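Local coordinates for acyl-[acyl-carrier-protein]--UDP-N-acetylglucosamine O-acyltransferase (Leptospira interrogans, PDB 3I3A) that probably transfers a 3-hydroxyacyl chain from acyl carrier protein to UDP-N-acetylglucosamine, or its close analogue, early in lipid A biosynthesis, at residues I87-S92 against K109-G114. Sequence-based numbering, arbitrary orientation.
Sequences IFREYS and KNYFMG. With S2N (S-[2-({N-[(2R)-2-hydroxy-4-{[(S)-hydroxy(methoxy)phosphoryl]oxy}-3,3-dimethylbutanoyl]-beta-alanyl}amino)ethyl] (3R)-3-hydroxydodecanethioate), chain D.
Phe88 and Phe112 point the same way from neighbouring parallel strands. Their ring planes, 6° apart, are slid, with centroids 4.7 Å apart, so overlap is slight. CD1 of Phe112 lies over one face of the Phe88 ring, near its rim. Phe57 of the preceding coil stacks on Phe88, and Ile106, on another sheet, touches both rings. These side chains fill the interior of the left-handed beta-helix, the hexapeptide-repeat fold. Ile87 and Tyr111 take the other face of the sheet. Tyr111 CG is anti to the backbone N (chi1 -153°), which swings the ring back under Ile87. CG2 of Ile87 sits over the ring face, 3.9 Å from its centroid, a CH-pi contact. The Arg89 chain turns back at chi2 (-52°) and chi3, so NH1 meets Tyr111 OH at 3.2 Å, in the guanidinium plane. NE and NH2 both grip Glu90 OE1, NE at 2.9 Å. Met66 O of the second subunit also accepts from NH2. Between strands, Phe112 N donates to Ile87 O and Arg89 N to Phe112 O. The contact joins the apolar coil interior to a buried polar cluster at the subunit interface, where Arg89 and His58, bonded to OE2, would probably favour an ionised Glu90.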
loop_
_atom_site.group_PDB
_atom_site.type_symbol
_atom_site.label_atom_id
_atom_site.label_comp_id
_atom_site.label_asym_id
_atom_site.label_seq_id
_atom_site.Cartn_x
_atom_site.Cartn_y
_atom_site.Cartn_z
ATOM N N ILE A 87 -14.080 13.786 -2.040
ATOM C CA ILE A 87 -13.239 13.763 -0.853
ATOM C C ILE A 87 -11.940 12.993 -1.158
ATOM O O ILE A 87 -11.959 11.815 -1.491
ATOM C CB ILE A 87 -14.008 13.195 0.365
ATOM C CG1 ILE A 87 -15.143 14.172 0.756
ATOM C CG2 ILE A 87 -13.059 12.944 1.543
ATOM C CD1 ILE A 87 -16.072 13.706 1.895
ATOM N N PHE A 88 -10.817 13.698 -1.064
ATOM C CA PHE A 88 -9.510 13.097 -1.252
ATOM C C PHE A 88 -8.836 13.056 0.106
ATOM O O PHE A 88 -8.529 14.105 0.688
ATOM C CB PHE A 88 -8.677 13.921 -2.241
ATOM C CG PHE A 88 -9.304 14.047 -3.592
ATOM C CD1 PHE A 88 -10.326 14.975 -3.821
ATOM C CD2 PHE A 88 -8.887 13.242 -4.638
ATOM C CE1 PHE A 88 -10.913 15.089 -5.069
ATOM C CE2 PHE A 88 -9.472 13.350 -5.887
ATOM C CZ PHE A 88 -10.489 14.274 -6.102
ATOM N N ARG A 89 -8.622 11.841 0.610
ATOM C CA ARG A 89 -8.067 11.656 1.949
ATOM C C ARG A 89 -6.552 11.801 1.938
ATOM O O ARG A 89 -5.952 12.063 0.887
ATOM C CB ARG A 89 -8.495 10.312 2.547
ATOM C CG ARG A 89 -9.989 10.211 2.911
ATOM C CD ARG A 89 -10.437 11.373 3.794
ATOM N NE ARG A 89 -9.681 11.458 5.049
ATOM C CZ ARG A 89 -10.154 11.114 6.246
ATOM N NH1 ARG A 89 -11.390 10.658 6.369
ATOM N NH2 ARG A 89 -9.394 11.239 7.324
ATOM N N GLU A 90 -5.945 11.617 3.111
ATOM C CA GLU A 90 -4.553 11.965 3.332
ATOM C C GLU A 90 -3.592 11.179 2.449
ATOM O O GLU A 90 -3.666 9.958 2.387
ATOM C CB GLU A 90 -4.194 11.770 4.804
ATOM C CG GLU A 90 -4.798 12.817 5.744
ATOM C CD GLU A 90 -6.231 12.525 6.195
ATOM O OE1 GLU A 90 -6.845 11.517 5.759
ATOM O OE2 GLU A 90 -6.744 13.332 7.000
ATOM N N TYR A 91 -2.690 11.892 1.779
ATOM C CA TYR A 91 -1.649 11.292 0.919
ATOM C C TYR A 91 -2.211 10.511 -0.278
ATOM O O TYR A 91 -1.476 9.768 -0.930
ATOM C CB TYR A 91 -0.640 10.445 1.731
ATOM C CG TYR A 91 -0.059 11.203 2.893
ATOM C CD1 TYR A 91 -0.300 10.805 4.207
ATOM C CD2 TYR A 91 0.700 12.345 2.683
ATOM C CE1 TYR A 91 0.209 11.531 5.280
ATOM C CE2 TYR A 91 1.212 13.072 3.747
ATOM C CZ TYR A 91 0.956 12.664 5.038
ATOM O OH TYR A 91 1.471 13.395 6.077
ATOM N N SER A 92 -3.505 10.696 -0.563
ATOM C CA SER A 92 -4.099 10.210 -1.815
ATOM C C SER A 92 -3.391 10.936 -2.965
ATOM O O SER A 92 -2.921 12.070 -2.810
ATOM C CB SER A 92 -5.628 10.372 -1.859
ATOM O OG SER A 92 -6.027 11.731 -1.971
ATOM N N LYS A 109 -18.938 13.344 -6.074
ATOM C CA LYS A 109 -19.306 12.583 -4.867
ATOM C C LYS A 109 -18.491 11.288 -4.691
ATOM O O LYS A 109 -18.953 10.327 -4.057
ATOM C CB LYS A 109 -20.825 12.308 -4.827
ATOM C CG LYS A 109 -21.705 13.559 -5.014
ATOM C CD LYS A 109 -23.175 13.198 -5.248
ATOM C CE LYS A 109 -24.070 14.432 -5.319
ATOM N NZ LYS A 109 -24.477 14.784 -6.734
ATOM N N ASN A 110 -17.286 11.279 -5.251
ATOM C CA ASN A 110 -16.357 10.169 -5.082
ATOM C C ASN A 110 -15.550 10.296 -3.796
ATOM O O ASN A 110 -15.330 11.404 -3.295
ATOM C CB ASN A 110 -15.402 10.072 -6.262
ATOM C CG ASN A 110 -16.110 9.794 -7.563
ATOM O OD1 ASN A 110 -16.547 8.671 -7.831
ATOM N ND2 ASN A 110 -16.219 10.816 -8.389
ATOM N N TYR A 111 -15.114 9.149 -3.269
ATOM C CA TYR A 111 -14.331 9.121 -2.048
ATOM C C TYR A 111 -13.001 8.419 -2.294
ATOM O O TYR A 111 -12.965 7.229 -2.616
ATOM C CB TYR A 111 -15.112 8.418 -0.945
ATOM C CG TYR A 111 -14.743 8.855 0.454
ATOM C CD1 TYR A 111 -13.580 8.388 1.074
ATOM C CD2 TYR A 111 -15.563 9.736 1.167
ATOM C CE1 TYR A 111 -13.237 8.798 2.375
ATOM C CE2 TYR A 111 -15.230 10.147 2.466
ATOM C CZ TYR A 111 -14.068 9.679 3.059
ATOM O OH TYR A 111 -13.749 10.088 4.343
ATOM N N PHE A 112 -11.910 9.157 -2.149
ATOM C CA PHE A 112 -10.584 8.571 -2.304
ATOM C C PHE A 112 -9.940 8.503 -0.935
ATOM O O PHE A 112 -9.617 9.534 -0.347
ATOM C CB PHE A 112 -9.749 9.375 -3.301
ATOM C CG PHE A 112 -10.429 9.553 -4.627
ATOM C CD1 PHE A 112 -11.378 10.555 -4.801
ATOM C CD2 PHE A 112 -10.166 8.683 -5.684
ATOM C CE1 PHE A 112 -12.036 10.710 -6.013
ATOM C CE2 PHE A 112 -10.819 8.826 -6.903
ATOM C CZ PHE A 112 -11.755 9.842 -7.071
ATOM N N MET A 113 -9.803 7.284 -0.419
ATOM C CA MET A 113 -9.285 7.073 0.928
ATOM C C MET A 113 -7.772 7.294 1.000
ATOM O O MET A 113 -7.106 7.421 -0.039
ATOM C CB MET A 113 -9.681 5.694 1.462
ATOM C CG MET A 113 -11.191 5.584 1.789
ATOM S SD MET A 113 -11.776 4.153 2.758
ATOM C CE MET A 113 -10.455 3.872 3.860
ATOM N N GLY A 114 -7.243 7.355 2.225
ATOM C CA GLY A 114 -5.826 7.640 2.427
ATOM C C GLY A 114 -4.948 6.726 1.589
ATOM O O GLY A 114 -5.239 5.538 1.435
HETATM C CAA S2N D . -13.265 1.217 6.936
HETATM C CAB S2N D . -12.378 2.429 7.230
HETATM C CAC S2N D . -10.897 2.043 7.205
HETATM C CAD S2N D . -10.543 1.465 5.834
HETATM C CAE S2N D . -9.153 0.826 5.851
HETATM C CAF S2N D . -9.021 -0.228 4.748
HETATM C CAG S2N D . -9.072 -1.641 5.332
HETATM C CAH S2N D . -9.547 -2.650 4.285
HETATM C CAI S2N D . -9.878 -3.997 4.931
HETATM C CAJ S2N D . -10.141 -5.066 3.868
HETATM C CAK S2N D . -11.007 -6.194 4.427
HETATM C CAL S2N D . -10.973 -7.419 3.511
HETATM C CAP S2N D . -14.314 -0.725 5.308
HETATM C CAQ S2N D . -13.186 -1.452 4.574
HETATM C CAS S2N D . -13.654 -3.403 3.167
HETATM C CAT S2N D . -14.049 -4.880 3.148
HETATM C CAU S2N D . -15.311 -5.100 2.309
HETATM N NAR S2N D . -13.555 -2.862 4.378
HETATM O OAM S2N D . -13.421 0.333 7.778
HETATM O OAN S2N D . -10.098 3.201 7.456
HETATM O OAY S2N D . -13.448 -2.788 2.121
HETATM S SAO S2N D . -14.066 1.086 5.386
HETATM C CAW S2N D . -17.352 -4.503 3.523
HETATM C CAX S2N D . -17.306 -5.858 4.232
HETATM N NAV S2N D . -16.215 -4.130 2.945
HETATM O OAZ S2N D . -18.364 -3.803 3.561
HETATM C CBA S2N D . -18.403 -6.765 3.673
HETATM C CBB S2N D . -17.920 -8.217 3.689
HETATM C CBF S2N D . -17.572 -12.118 4.322
HETATM C CBG S2N D . -18.724 -6.352 2.236
HETATM C CBH S2N D . -19.659 -6.636 4.534
HETATM O OBC S2N D . -18.998 -9.112 3.979
HETATM O OBE S2N D . -17.603 -10.983 5.191
HETATM O OBI S2N D . -16.029 -6.464 4.017
HETATM O OBJ S2N D . -18.870 -9.164 6.604
HETATM O OBK S2N D . -20.228 -11.011 5.317
HETATM P PBD S2N D . -18.925 -10.067 5.272
#